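Side-chain contacts in hypothetical protein PH1570 (Pyrococcus horikoshii, PDB 2HQ4), which is of unknown function but belongs to the Ph1570 family and folds as an antiparallel beta-sheet with helices packed on both faces: residues L44-E49 and P148-K153; Q95-L100 and A118-T123; L111-E116 and G140-F145; L128-Y133 and K153-I158. All coordinates share one frame; numbering follows the deposited sequence.

How the interactions relate
Interaction 1 opens first, on helix 40-55, and closes at 148-153 on helix 150-155; 98 residues lie between its segments, and interactions 2 and 3 are nested within that loop. Interaction 2 joins helix 94-107 to strand 119-123. Interaction 3 opens between those segments, at 111-116, and ends on strand 141-145, so the two cross. Interaction 4 opens at 128-133, after interaction 2 has closed, and crosses both 3 and 1, sharing Lys153 with the latter. Strands 119-123 and 126-130 are sheet neighbours and link interactions 2 and 4 directly. Helix 94-107 and its following loop are tied to one sheet face; on the other, 153-158 packs on strand 126-130 and helix 150-155 on helix 40-55.

Interaction 1 of 4, residues L44-E49 and P148-K153; sequences LAMIYE and PSIANK
Residues 44-49 and 148-153 come nearest at Met46 and Lys153, whose CA atoms are 6.4 Å apart, near enough for one side chain to bridge the gap. Met46, from the middle of helix 40-55, points its CB at residues 148-153 and makes the direct contacts. Its CG lies 3.6 Å from Lys153 O, while the bend at the thioether (chi3 71°) sets CE against two side chains of the other segment. There CE rests 4.0 Å from Ile150 CG2 and equally near Lys153 CB; Met46 runs across each of these side chains at about a right angle. Such packing joins helix 40-55 to helix 150-155 on one face of the antiparallel sheet, where Met46 also meets Val32 and Ile150 meets Val30 and Phe145. A polar fringe follows one turn along, at Glu49. One water donates to Lys153 O at 2.8 Å and, more weakly, to Glu49 OE1. A second accepts from Lys153 NZ at 3.2 Å and donates weakly to Glu49 OE2. The ammonium and carboxylate are not in direct contact, Lys153 NZ being 5.6 Å from Glu49 OE2. The carboxylate has firmer partners nearby, a salt bridge from OE2 to Lys156 NZ and a hydrogen bond between OE1 and Tyr157 OH.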
loop_
_atom_site.group_PDB
_atom_site.type_symbol
_atom_site.label_atom_id
_atom_site.label_comp_id
_atom_site.label_asym_id
_atom_site.label_seq_id
_atom_site.Cartn_x
_atom_site.Cartn_y
_atom_site.Cartn_z
ATOM N N LEU A 44 -3.774 7.204 1.415
ATOM C CA LEU A 44 -4.851 8.107 1.885
ATOM C C LEU A 44 -6.166 7.384 2.051
ATOM O O LEU A 44 -6.874 7.555 3.064
ATOM C CB LEU A 44 -5.072 9.271 0.892
ATOM C CG LEU A 44 -3.953 10.288 0.885
ATOM C CD1 LEU A 44 -4.175 11.348 -0.257
ATOM C CD2 LEU A 44 -3.974 10.962 2.241
ATOM N N ALA A 45 -6.506 6.555 1.070
ATOM C CA ALA A 45 -7.740 5.776 1.156
ATOM C C ALA A 45 -7.708 4.796 2.335
ATOM O O ALA A 45 -8.719 4.603 3.020
ATOM C CB ALA A 45 -7.981 5.039 -0.166
ATOM N N MET A 46 -6.555 4.173 2.575
ATOM C CA MET A 46 -6.410 3.267 3.737
ATOM C C MET A 46 -6.630 4.010 5.064
ATOM O O MET A 46 -7.242 3.459 5.982
ATOM C CB MET A 46 -4.988 2.629 3.737
ATOM C CG MET A 46 -4.709 1.630 2.541
ATOM S SD MET A 46 -2.967 1.156 2.368
ATOM C CE MET A 46 -2.816 0.116 3.844
ATOM N N ILE A 47 -6.100 5.233 5.181
ATOM C CA ILE A 47 -6.243 6.068 6.393
ATOM C C ILE A 47 -7.708 6.439 6.617
ATOM O O ILE A 47 -8.247 6.292 7.720
ATOM C CB ILE A 47 -5.340 7.357 6.293
ATOM C CG1 ILE A 47 -3.875 6.979 6.458
ATOM C CG2 ILE A 47 -5.716 8.384 7.370
ATOM C CD1 ILE A 47 -2.805 8.067 5.887
ATOM N N TYR A 48 -8.355 6.917 5.552
ATOM C CA TYR A 48 -9.782 7.193 5.571
ATOM C C TYR A 48 -10.589 5.996 6.074
ATOM O O TYR A 48 -11.452 6.126 6.977
ATOM C CB TYR A 48 -10.217 7.592 4.165
ATOM C CG TYR A 48 -11.663 8.032 4.027
ATOM C CD1 TYR A 48 -12.029 9.381 4.170
ATOM C CD2 TYR A 48 -12.659 7.108 3.704
ATOM C CE1 TYR A 48 -13.391 9.785 4.023
ATOM C CE2 TYR A 48 -14.002 7.498 3.572
ATOM C CZ TYR A 48 -14.343 8.833 3.722
ATOM O OH TYR A 48 -15.666 9.179 3.555
ATOM N N GLU A 49 -10.327 4.837 5.486
ATOM C CA GLU A 49 -11.049 3.637 5.861
ATOM C C GLU A 49 -10.787 3.254 7.329
ATOM O O GLU A 49 -11.722 2.843 8.015
ATOM C CB GLU A 49 -10.722 2.479 4.908
ATOM C CG GLU A 49 -11.358 1.155 5.331
ATOM C CD GLU A 49 -11.188 0.055 4.309
ATOM O OE1 GLU A 49 -10.902 0.361 3.126
ATOM O OE2 GLU A 49 -11.371 -1.134 4.683
ATOM N N PRO A 148 0.380 -9.943 7.371
ATOM C CA PRO A 148 -0.250 -10.314 6.083
ATOM C C PRO A 148 -1.600 -9.734 5.804
ATOM O O PRO A 148 -1.905 -9.539 4.638
ATOM C CB PRO A 148 -0.356 -11.868 6.124
ATOM C CG PRO A 148 0.602 -12.278 7.233
ATOM C CD PRO A 148 0.657 -11.141 8.211
ATOM N N SER A 149 -2.389 -9.448 6.856
ATOM C CA SER A 149 -3.746 -8.956 6.650
ATOM C C SER A 149 -3.782 -7.520 6.090
ATOM O O SER A 149 -4.849 -7.043 5.598
ATOM C CB SER A 149 -4.567 -9.049 7.951
ATOM O OG SER A 149 -4.015 -8.251 8.941
ATOM N N ILE A 150 -2.644 -6.834 6.163
ATOM C CA ILE A 150 -2.604 -5.479 5.515
ATOM C C ILE A 150 -2.832 -5.614 3.995
ATOM O O ILE A 150 -3.294 -4.679 3.348
ATOM C CB ILE A 150 -1.282 -4.734 5.805
ATOM C CG1 ILE A 150 -1.020 -4.636 7.306
ATOM C CG2 ILE A 150 -1.225 -3.278 5.099
ATOM C CD1 ILE A 150 -2.187 -4.409 8.098
ATOM N N ALA A 151 -2.514 -6.777 3.419
ATOM C CA ALA A 151 -2.690 -6.978 1.966
ATOM C C ALA A 151 -4.076 -6.559 1.486
ATOM O O ALA A 151 -4.177 -5.844 0.518
ATOM C CB ALA A 151 -2.404 -8.449 1.521
ATOM N N ASN A 152 -5.140 -7.009 2.161
ATOM C CA ASN A 152 -6.515 -6.689 1.710
ATOM C C ASN A 152 -6.863 -5.211 1.741
ATOM O O ASN A 152 -7.665 -4.759 0.933
ATOM C CB ASN A 152 -7.591 -7.479 2.501
ATOM C CG ASN A 152 -7.314 -9.012 2.473
ATOM O OD1 ASN A 152 -8.053 -9.785 1.836
ATOM N ND2 ASN A 152 -6.232 -9.425 3.119
ATOM N N LYS A 153 -6.304 -4.504 2.703
ATOM C CA LYS A 153 -6.491 -3.056 2.845
ATOM C C LYS A 153 -5.924 -2.315 1.621
ATOM O O LYS A 153 -6.469 -1.273 1.213
ATOM C CB LYS A 153 -5.795 -2.574 4.096
ATOM C CG LYS A 153 -6.396 -3.184 5.417
ATOM C CD LYS A 153 -5.650 -2.590 6.626
ATOM C CE LYS A 153 -6.146 -3.144 7.998
ATOM N NZ LYS A 153 -7.561 -3.613 8.023
HETATM O O HOH W 1 -8.026 -0.135 3.185
HETATM O O HOH W 2 -8.988 -0.879 7.116
#

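Interaction 2 of 4, residues Q95-L100 and A118-T123; sequences QVIKKL and AKIYKT
This is an apolar helix-on-sheet contact in which residues 95-100, from helix 94-107, lie over strand 119-123 close to one margin of the antiparallel sheet. Ile97 and Leu100 touch the strand through Ile120. The spacing is that of a helix packed on a sheet: the nearest CA atoms, those of Ile97 and Ile120, are 9.2 Å apart, so only side chains span the gap and no hydrogen bond crosses it. Ile97 and Leu100 stand three positions apart, nearly one helical turn, and therefore converge on the same strand residue. Ile120 has its CB directed at the helix and contributes about half of the 103 Å² buried in the contact. Its two partners meet different atoms of one branch. Ile97 CD1 approaches CG1 of Ile120 at 4.3 Å, although the CA-CB bond of Ile97 is not itself aimed at the strand; the bend at chi2, -60°, helps bring the methyl across. Ile115, from the loop after the helix, adds a further apolar neighbour to all three residues, and Ala129 of strand 126-130 lies against Ile120. Both helix side chains stay partly exposed, whereas Ile120 is buried. Farther out on that same branch, Leu100 CD1 faces Ile120 CD1 across 4.4 Å.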
loop_
_atom_site.group_PDB
_atom_site.type_symbol
_atom_site.label_atom_id
_atom_site.label_comp_id
_atom_site.label_asym_id
_atom_site.label_seq_id
_atom_site.Cartn_x
_atom_site.Cartn_y
_atom_site.Cartn_z
ATOM N N GLN A 95 10.142 -17.981 -16.099
ATOM C CA GLN A 95 10.413 -16.798 -16.907
ATOM C C GLN A 95 9.663 -15.562 -16.397
ATOM O O GLN A 95 10.249 -14.479 -16.292
ATOM C CB GLN A 95 10.073 -17.082 -18.374
ATOM C CG GLN A 95 10.292 -15.914 -19.326
ATOM C CD GLN A 95 11.759 -15.650 -19.672
ATOM O OE1 GLN A 95 12.664 -16.420 -19.306
ATOM N NE2 GLN A 95 11.998 -14.549 -20.387
ATOM N N VAL A 96 8.370 -15.743 -16.112
ATOM C CA VAL A 96 7.517 -14.714 -15.507
ATOM C C VAL A 96 8.053 -14.330 -14.128
ATOM O O VAL A 96 8.220 -13.150 -13.854
ATOM C CB VAL A 96 6.039 -15.185 -15.413
ATOM C CG1 VAL A 96 5.283 -14.485 -14.261
ATOM C CG2 VAL A 96 5.330 -14.964 -16.746
ATOM N N ILE A 97 8.318 -15.329 -13.282
ATOM C CA ILE A 97 8.921 -15.110 -11.961
ATOM C C ILE A 97 10.209 -14.295 -12.099
ATOM O O ILE A 97 10.399 -13.264 -11.419
ATOM C CB ILE A 97 9.177 -16.457 -11.190
ATOM C CG1 ILE A 97 7.862 -17.157 -10.834
ATOM C CG2 ILE A 97 10.009 -16.249 -9.913
ATOM C CD1 ILE A 97 6.903 -16.362 -9.946
ATOM N N LYS A 98 11.070 -14.731 -13.017
ATOM C CA LYS A 98 12.321 -14.035 -13.301
ATOM C C LYS A 98 12.140 -12.591 -13.782
ATOM O O LYS A 98 12.895 -11.714 -13.399
ATOM C CB LYS A 98 13.129 -14.851 -14.329
ATOM C CG LYS A 98 14.455 -14.239 -14.790
ATOM C CD LYS A 98 15.591 -14.535 -13.801
ATOM C CE LYS A 98 16.953 -14.320 -14.447
ATOM N NZ LYS A 98 18.058 -14.899 -13.606
ATOM N N LYS A 99 11.150 -12.343 -14.636
ATOM C CA LYS A 99 10.891 -10.957 -15.122
ATOM C C LYS A 99 10.287 -10.062 -14.014
ATOM O O LYS A 99 10.584 -8.879 -13.924
ATOM C CB LYS A 99 9.944 -10.981 -16.322
ATOM C CG LYS A 99 10.546 -11.559 -17.606
ATOM C CD LYS A 99 11.534 -10.602 -18.262
ATOM C CE LYS A 99 11.022 -10.132 -19.632
ATOM N NZ LYS A 99 11.213 -11.129 -20.760
ATOM N N LEU A 100 9.423 -10.651 -13.201
ATOM C CA LEU A 100 8.874 -9.976 -12.021
ATOM C C LEU A 100 9.978 -9.655 -11.016
ATOM O O LEU A 100 10.013 -8.568 -10.465
ATOM C CB LEU A 100 7.739 -10.805 -11.389
ATOM C CG LEU A 100 6.440 -10.926 -12.216
ATOM C CD1 LEU A 100 5.374 -11.622 -11.372
ATOM C CD2 LEU A 100 5.907 -9.567 -12.749
ATOM N N ALA A 118 5.482 -15.459 -3.449
ATOM C CA ALA A 118 4.213 -14.739 -3.565
ATOM C C ALA A 118 3.122 -15.569 -4.232
ATOM O O ALA A 118 3.390 -16.477 -5.023
ATOM C CB ALA A 118 4.406 -13.432 -4.324
ATOM N N LYS A 119 1.882 -15.218 -3.932
ATOM C CA LYS A 119 0.778 -15.682 -4.744
ATOM C C LYS A 119 0.607 -14.756 -5.977
ATOM O O LYS A 119 0.598 -13.512 -5.841
ATOM C CB LYS A 119 -0.472 -15.762 -3.892
ATOM C CG LYS A 119 -1.571 -16.545 -4.528
ATOM C CD LYS A 119 -2.504 -17.083 -3.479
ATOM C CE LYS A 119 -3.883 -17.359 -4.087
ATOM N NZ LYS A 119 -3.782 -18.501 -5.030
ATOM N N ILE A 120 0.504 -15.356 -7.169
ATOM C CA ILE A 120 0.467 -14.579 -8.394
ATOM C C ILE A 120 -0.923 -14.586 -8.989
ATOM O O ILE A 120 -1.575 -15.651 -9.048
ATOM C CB ILE A 120 1.509 -15.092 -9.460
ATOM C CG1 ILE A 120 2.906 -15.311 -8.842
ATOM C CG2 ILE A 120 1.555 -14.150 -10.668
ATOM C CD1 ILE A 120 3.567 -14.054 -8.178
ATOM N N TYR A 121 -1.389 -13.409 -9.416
ATOM C CA TYR A 121 -2.689 -13.282 -10.043
ATOM C C TYR A 121 -2.559 -12.594 -11.397
ATOM O O TYR A 121 -1.713 -11.702 -11.565
ATOM C CB TYR A 121 -3.674 -12.494 -9.177
ATOM C CG TYR A 121 -3.881 -12.992 -7.755
ATOM C CD1 TYR A 121 -5.013 -13.757 -7.408
ATOM C CD2 TYR A 121 -2.968 -12.656 -6.745
ATOM C CE1 TYR A 121 -5.217 -14.180 -6.078
ATOM C CE2 TYR A 121 -3.139 -13.083 -5.432
ATOM C CZ TYR A 121 -4.259 -13.846 -5.104
ATOM O OH TYR A 121 -4.414 -14.215 -3.797
ATOM N N LYS A 122 -3.381 -12.990 -12.359
ATOM C CA LYS A 122 -3.424 -12.255 -13.624
ATOM C C LYS A 122 -4.564 -11.236 -13.585
ATOM O O LYS A 122 -5.698 -11.551 -13.222
ATOM C CB LYS A 122 -3.549 -13.192 -14.829
ATOM C CG LYS A 122 -3.162 -12.523 -16.176
ATOM C CD LYS A 122 -3.316 -13.458 -17.388
ATOM C CE LYS A 122 -2.122 -14.402 -17.562
ATOM N NZ LYS A 122 -2.096 -15.077 -18.899
ATOM N N THR A 123 -4.248 -9.997 -13.928
ATOM C CA THR A 123 -5.248 -8.957 -13.997
ATOM C C THR A 123 -5.291 -8.384 -15.417
ATOM O O THR A 123 -4.450 -8.726 -16.269
ATOM C CB THR A 123 -4.979 -7.833 -12.984
ATOM O OG1 THR A 123 -3.985 -6.965 -13.511
ATOM C CG2 THR A 123 -4.509 -8.381 -11.619
#

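Interaction 3 of 4, residues L111-E116 and G140-F145; sequences LEIKIE and GRLFIF
Ile113 and Ile144 each lose more than 40 Å² of surface where residues 111-116 lie over strand 141-145, and Leu142 loses 35 Å². The loop residue Ile113 divides its contacts along one branch: CG1 meets CD2 of Leu142 at 4.1 Å, and CD1 lies 4.0 Å from Ile144 CG2. Its approach differs in the two cases, for it reaches Leu142 tip to tip but crosses obliquely to Ile144. Leu142 and Ile144 are two apart in the strand and so present their side chains on the same sheet face. The strand partner Ile144 meets both Ile113 and Leu111 through one methyl, CG2. With chi1 at 62°, its CG1 is wedged between backbone N and carbonyl carbon, which places CG2 anti to the carbonyl carbon. That CG2 meets Leu111 CD1 at 4.2 Å, tip to tip, at the more open margin of the contact. No hydrogen bond joins the segments, and their nearest CA atoms, in Leu111 and Ile144, stand 9.1 Å apart. The loop instead takes its polar anchorage from Gln101, bonded to Ile113 O and Ile115 N, and from Tyr133 OH, bonded to Glu112 O. Ile104 of helix 94-107 also packs on Leu142. The arrangement is that of an antiparallel sheet, part of one face of which is covered jointly by a helix and the irregular connection leading from it to the next strand.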
loop_
_atom_site.group_PDB
_atom_site.type_symbol
_atom_site.label_atom_id
_atom_site.label_comp_id
_atom_site.label_asym_id
_atom_site.label_seq_id
_atom_site.Cartn_x
_atom_site.Cartn_y
_atom_site.Cartn_z
ATOM N N LEU A 111 14.486 -3.915 1.279
ATOM C CA LEU A 111 14.685 -5.276 1.741
ATOM C C LEU A 111 14.491 -6.288 0.614
ATOM O O LEU A 111 14.031 -5.944 -0.477
ATOM C CB LEU A 111 13.763 -5.619 2.926
ATOM C CG LEU A 111 12.266 -5.313 2.930
ATOM C CD1 LEU A 111 11.583 -5.974 1.787
ATOM C CD2 LEU A 111 11.621 -5.785 4.237
ATOM N N GLU A 112 14.853 -7.533 0.905
ATOM C CA GLU A 112 14.685 -8.642 -0.013
ATOM C C GLU A 112 13.214 -8.974 -0.235
ATOM O O GLU A 112 12.443 -9.112 0.706
ATOM C CB GLU A 112 15.448 -9.869 0.490
ATOM C CG GLU A 112 15.757 -10.853 -0.626
ATOM C CD GLU A 112 16.478 -12.101 -0.133
ATOM O OE1 GLU A 112 17.539 -11.962 0.524
ATOM O OE2 GLU A 112 15.994 -13.226 -0.431
ATOM N N ILE A 113 12.838 -9.029 -1.498
ATOM C CA ILE A 113 11.543 -9.499 -1.932
ATOM C C ILE A 113 11.815 -10.710 -2.821
ATOM O O ILE A 113 12.511 -10.609 -3.833
ATOM C CB ILE A 113 10.828 -8.445 -2.793
ATOM C CG1 ILE A 113 10.833 -7.066 -2.109
ATOM C CG2 ILE A 113 9.420 -8.906 -3.154
ATOM C CD1 ILE A 113 9.952 -6.958 -0.867
ATOM N N LYS A 114 11.282 -11.857 -2.461
ATOM C CA LYS A 114 11.388 -12.970 -3.380
ATOM C C LYS A 114 10.027 -13.273 -3.953
ATOM O O LYS A 114 9.142 -13.782 -3.276
ATOM C CB LYS A 114 12.007 -14.195 -2.707
ATOM C CG LYS A 114 13.509 -14.075 -2.465
ATOM C CD LYS A 114 14.067 -15.432 -2.057
ATOM C CE LYS A 114 15.477 -15.632 -2.569
ATOM N NZ LYS A 114 15.695 -17.056 -2.981
ATOM N N ILE A 115 9.877 -12.932 -5.220
ATOM C CA ILE A 115 8.620 -13.124 -5.933
ATOM C C ILE A 115 8.118 -14.573 -5.857
ATOM O O ILE A 115 6.921 -14.798 -5.789
ATOM C CB ILE A 115 8.743 -12.620 -7.396
ATOM C CG1 ILE A 115 8.906 -11.093 -7.396
ATOM C CG2 ILE A 115 7.524 -13.041 -8.279
ATOM C CD1 ILE A 115 7.703 -10.292 -6.801
ATOM N N GLU A 116 9.033 -15.547 -5.835
ATOM C CA GLU A 116 8.626 -16.974 -5.855
ATOM C C GLU A 116 7.869 -17.430 -4.585
ATOM O O GLU A 116 7.200 -18.456 -4.571
ATOM C CB GLU A 116 9.824 -17.886 -6.194
ATOM C CG GLU A 116 10.711 -18.235 -5.029
ATOM C CD GLU A 116 11.675 -17.137 -4.657
ATOM O OE1 GLU A 116 11.905 -16.199 -5.476
ATOM O OE2 GLU A 116 12.210 -17.219 -3.529
ATOM N N GLY A 140 3.301 -0.783 -11.167
ATOM C CA GLY A 140 4.675 -0.513 -10.824
ATOM C C GLY A 140 4.975 -0.046 -9.415
ATOM O O GLY A 140 5.948 0.688 -9.179
ATOM N N ARG A 141 4.113 -0.449 -8.484
ATOM C CA ARG A 141 4.238 -0.041 -7.090
ATOM C C ARG A 141 4.450 -1.292 -6.260
ATOM O O ARG A 141 3.773 -2.332 -6.477
ATOM C CB ARG A 141 2.959 0.661 -6.655
ATOM C CG ARG A 141 2.633 1.800 -7.606
ATOM C CD ARG A 141 1.355 2.430 -7.270
ATOM N NE ARG A 141 0.176 1.581 -7.468
ATOM C CZ ARG A 141 -1.034 2.088 -7.429
ATOM N NH1 ARG A 141 -1.145 3.394 -7.227
ATOM N NH2 ARG A 141 -2.106 1.345 -7.615
ATOM N N LEU A 142 5.401 -1.192 -5.350
ATOM C CA LEU A 142 5.701 -2.250 -4.415
ATOM C C LEU A 142 5.374 -1.739 -3.001
ATOM O O LEU A 142 5.972 -0.727 -2.517
ATOM C CB LEU A 142 7.180 -2.630 -4.542
ATOM C CG LEU A 142 7.638 -3.625 -3.465
ATOM C CD1 LEU A 142 7.143 -5.089 -3.791
ATOM C CD2 LEU A 142 9.118 -3.549 -3.394
ATOM N N PHE A 143 4.420 -2.409 -2.361
ATOM C CA PHE A 143 4.031 -2.091 -0.988
ATOM C C PHE A 143 4.718 -3.072 -0.048
ATOM O O PHE A 143 4.846 -4.264 -0.390
ATOM C CB PHE A 143 2.536 -2.286 -0.833
ATOM C CG PHE A 143 1.710 -1.392 -1.710
ATOM C CD1 PHE A 143 1.200 -0.170 -1.195
ATOM C CD2 PHE A 143 1.411 -1.772 -3.030
ATOM C CE1 PHE A 143 0.403 0.681 -2.024
ATOM C CE2 PHE A 143 0.646 -0.951 -3.863
ATOM C CZ PHE A 143 0.128 0.293 -3.337
ATOM N N ILE A 144 5.195 -2.603 1.094
ATOM C CA ILE A 144 5.739 -3.523 2.108
ATOM C C ILE A 144 4.950 -3.179 3.355
ATOM O O ILE A 144 4.605 -1.995 3.561
ATOM C CB ILE A 144 7.297 -3.477 2.288
ATOM C CG1 ILE A 144 7.807 -2.104 2.750
ATOM C CG2 ILE A 144 8.053 -3.927 0.931
ATOM C CD1 ILE A 144 9.344 -2.129 3.149
ATOM N N PHE A 145 4.619 -4.182 4.159
ATOM C CA PHE A 145 3.745 -3.961 5.293
ATOM C C PHE A 145 4.077 -4.921 6.455
ATOM O O PHE A 145 4.808 -5.904 6.257
ATOM C CB PHE A 145 2.258 -4.032 4.840
ATOM C CG PHE A 145 1.953 -5.144 3.820
ATOM C CD1 PHE A 145 1.668 -6.448 4.245
ATOM C CD2 PHE A 145 1.937 -4.855 2.443
ATOM C CE1 PHE A 145 1.381 -7.466 3.303
ATOM C CE2 PHE A 145 1.673 -5.815 1.501
ATOM C CZ PHE A 145 1.391 -7.162 1.929
#

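Interaction 4 of 4, residues L128-Y133 and K153-I158; sequences LAVGNY and KILKYI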
loop_
_atom_site.group_PDB
_atom_site.type_symbol
_atom_site.label_atom_id
_atom_site.label_comp_id
_atom_site.label_asym_id
_atom_site.label_seq_id
_atom_site.Cartn_x
_atom_site.Cartn_y
_atom_site.Cartn_z
ATOM N N LEU A 128 -0.034 -9.448 -10.662
ATOM C CA LEU A 128 -0.089 -8.968 -9.283
ATOM C C LEU A 128 0.470 -10.057 -8.412
ATOM O O LEU A 128 0.023 -11.215 -8.496
ATOM C CB LEU A 128 -1.579 -8.732 -8.911
ATOM C CG LEU A 128 -1.890 -8.474 -7.423
ATOM C CD1 LEU A 128 -1.433 -7.083 -7.034
ATOM C CD2 LEU A 128 -3.375 -8.594 -7.163
ATOM N N ALA A 129 1.449 -9.713 -7.590
ATOM C CA ALA A 129 2.084 -10.680 -6.711
ATOM C C ALA A 129 1.769 -10.281 -5.298
ATOM O O ALA A 129 2.112 -9.163 -4.890
ATOM C CB ALA A 129 3.591 -10.692 -6.936
ATOM N N VAL A 130 1.106 -11.167 -4.563
ATOM C CA VAL A 130 0.747 -10.908 -3.166
ATOM C C VAL A 130 1.588 -11.822 -2.251
ATOM O O VAL A 130 1.408 -13.065 -2.259
ATOM C CB VAL A 130 -0.808 -11.051 -2.913
ATOM C CG1 VAL A 130 -1.189 -10.664 -1.497
ATOM C CG2 VAL A 130 -1.608 -10.252 -3.903
ATOM N N GLY A 131 2.485 -11.197 -1.477
ATOM C CA GLY A 131 3.302 -11.875 -0.480
ATOM C C GLY A 131 2.747 -11.667 0.927
ATOM O O GLY A 131 1.800 -10.897 1.131
ATOM N N ASN A 132 3.363 -12.305 1.919
ATOM C CA ASN A 132 2.914 -12.098 3.315
ATOM C C ASN A 132 3.330 -10.743 3.896
ATOM O O ASN A 132 2.761 -10.312 4.885
ATOM C CB ASN A 132 3.390 -13.231 4.257
ATOM C CG ASN A 132 4.864 -13.150 4.550
ATOM O OD1 ASN A 132 5.684 -13.662 3.803
ATOM N ND2 ASN A 132 5.211 -12.465 5.613
ATOM N N TYR A 133 4.352 -10.115 3.318
ATOM C CA TYR A 133 4.788 -8.767 3.743
ATOM C C TYR A 133 4.921 -7.760 2.604
ATOM O O TYR A 133 5.448 -6.680 2.815
ATOM C CB TYR A 133 6.122 -8.818 4.505
ATOM C CG TYR A 133 7.283 -9.277 3.651
ATOM C CD1 TYR A 133 8.215 -8.356 3.161
ATOM C CD2 TYR A 133 7.465 -10.652 3.349
ATOM C CE1 TYR A 133 9.298 -8.767 2.384
ATOM C CE2 TYR A 133 8.542 -11.080 2.536
ATOM C CZ TYR A 133 9.451 -10.142 2.072
ATOM O OH TYR A 133 10.521 -10.525 1.288
ATOM N N LYS A 153 -6.304 -4.504 2.703
ATOM C CA LYS A 153 -6.491 -3.056 2.845
ATOM C C LYS A 153 -5.924 -2.315 1.621
ATOM O O LYS A 153 -6.469 -1.273 1.213
ATOM C CB LYS A 153 -5.795 -2.574 4.096
ATOM C CG LYS A 153 -6.396 -3.184 5.417
ATOM C CD LYS A 153 -5.650 -2.590 6.626
ATOM C CE LYS A 153 -6.146 -3.144 7.998
ATOM N NZ LYS A 153 -7.561 -3.613 8.023
ATOM N N ILE A 154 -4.813 -2.826 1.098
ATOM C CA ILE A 154 -4.163 -2.300 -0.127
ATOM C C ILE A 154 -4.899 -2.715 -1.368
ATOM O O ILE A 154 -5.190 -1.868 -2.236
ATOM C CB ILE A 154 -2.651 -2.711 -0.206
ATOM C CG1 ILE A 154 -1.854 -2.078 0.936
ATOM C CG2 ILE A 154 -1.973 -2.294 -1.552
ATOM C CD1 ILE A 154 -0.541 -2.837 1.235
ATOM N N LEU A 155 -5.233 -4.004 -1.460
ATOM C CA LEU A 155 -5.802 -4.594 -2.667
ATOM C C LEU A 155 -7.106 -3.902 -3.046
ATOM O O LEU A 155 -7.441 -3.817 -4.234
ATOM C CB LEU A 155 -6.039 -6.091 -2.474
ATOM C CG LEU A 155 -4.826 -7.030 -2.433
ATOM C CD1 LEU A 155 -5.256 -8.486 -2.068
ATOM C CD2 LEU A 155 -4.095 -6.960 -3.776
ATOM N N LYS A 156 -7.796 -3.369 -2.032
ATOM C CA LYS A 156 -9.092 -2.685 -2.224
ATOM C C LYS A 156 -8.968 -1.400 -3.087
ATOM O O LYS A 156 -9.927 -0.997 -3.768
ATOM C CB LYS A 156 -9.688 -2.365 -0.860
ATOM C CG LYS A 156 -10.945 -1.525 -0.878
ATOM C CD LYS A 156 -11.529 -1.351 0.532
ATOM C CE LYS A 156 -11.510 -2.658 1.307
ATOM N NZ LYS A 156 -12.140 -2.465 2.639
ATOM N N TYR A 157 -7.788 -0.790 -3.069
ATOM C CA TYR A 157 -7.618 0.560 -3.618
ATOM C C TYR A 157 -6.593 0.671 -4.726
ATOM O O TYR A 157 -6.416 1.769 -5.303
ATOM C CB TYR A 157 -7.252 1.547 -2.514
ATOM C CG TYR A 157 -8.341 1.674 -1.487
ATOM C CD1 TYR A 157 -9.603 2.143 -1.843
ATOM C CD2 TYR A 157 -8.100 1.350 -0.157
ATOM C CE1 TYR A 157 -10.613 2.268 -0.886
ATOM C CE2 TYR A 157 -9.101 1.468 0.803
ATOM C CZ TYR A 157 -10.340 1.920 0.427
ATOM O OH TYR A 157 -11.314 2.039 1.381
ATOM N N ILE A 158 -5.928 -0.429 -5.055
ATOM C CA ILE A 158 -4.807 -0.298 -6.015
ATOM C C ILE A 158 -5.244 -0.111 -7.440
ATOM O O ILE A 158 -4.401 0.159 -8.316
ATOM C CB ILE A 158 -3.798 -1.476 -6.001
ATOM C CG1 ILE A 158 -4.506 -2.816 -6.272
ATOM C CG2 ILE A 158 -2.913 -1.423 -4.766
ATOM C CD1 ILE A 158 -3.507 -3.999 -6.422
#
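Strand 126-130 passes residues 153-158, helix 150-155 and the turn after it, with 9.1 Å between the nearest CA atoms, those of Val130 and Leu155, so the backbones are separated by a layer of side chains. Leu128 and Val130, two apart in the strand, share one sheet face; Leu155 and Ile158 oppose them. The fork of Leu128 serves both partners, CD2 meeting Leu155 CD2 at 3.8 Å and CD1 meeting Ile158 CD1 at the same distance. Leu155 CD2 touches Val130 CG2 as well, at 4.1 Å, and thus sits against both strand residues. In Ile158 the CG1 branch lies between backbone N and carbonyl carbon (chi1 57°), an orientation that sends CD1 to the leucine. Phe143 of strand 141-145 extends this apolar layer beneath Ile154 and Ile158. Every contact between the segments is methyl against methyl, without a hydrogen bond or charge pair, which implies that close fit and burial of hydrocarbon, not directional bonding, hold the two segments together here.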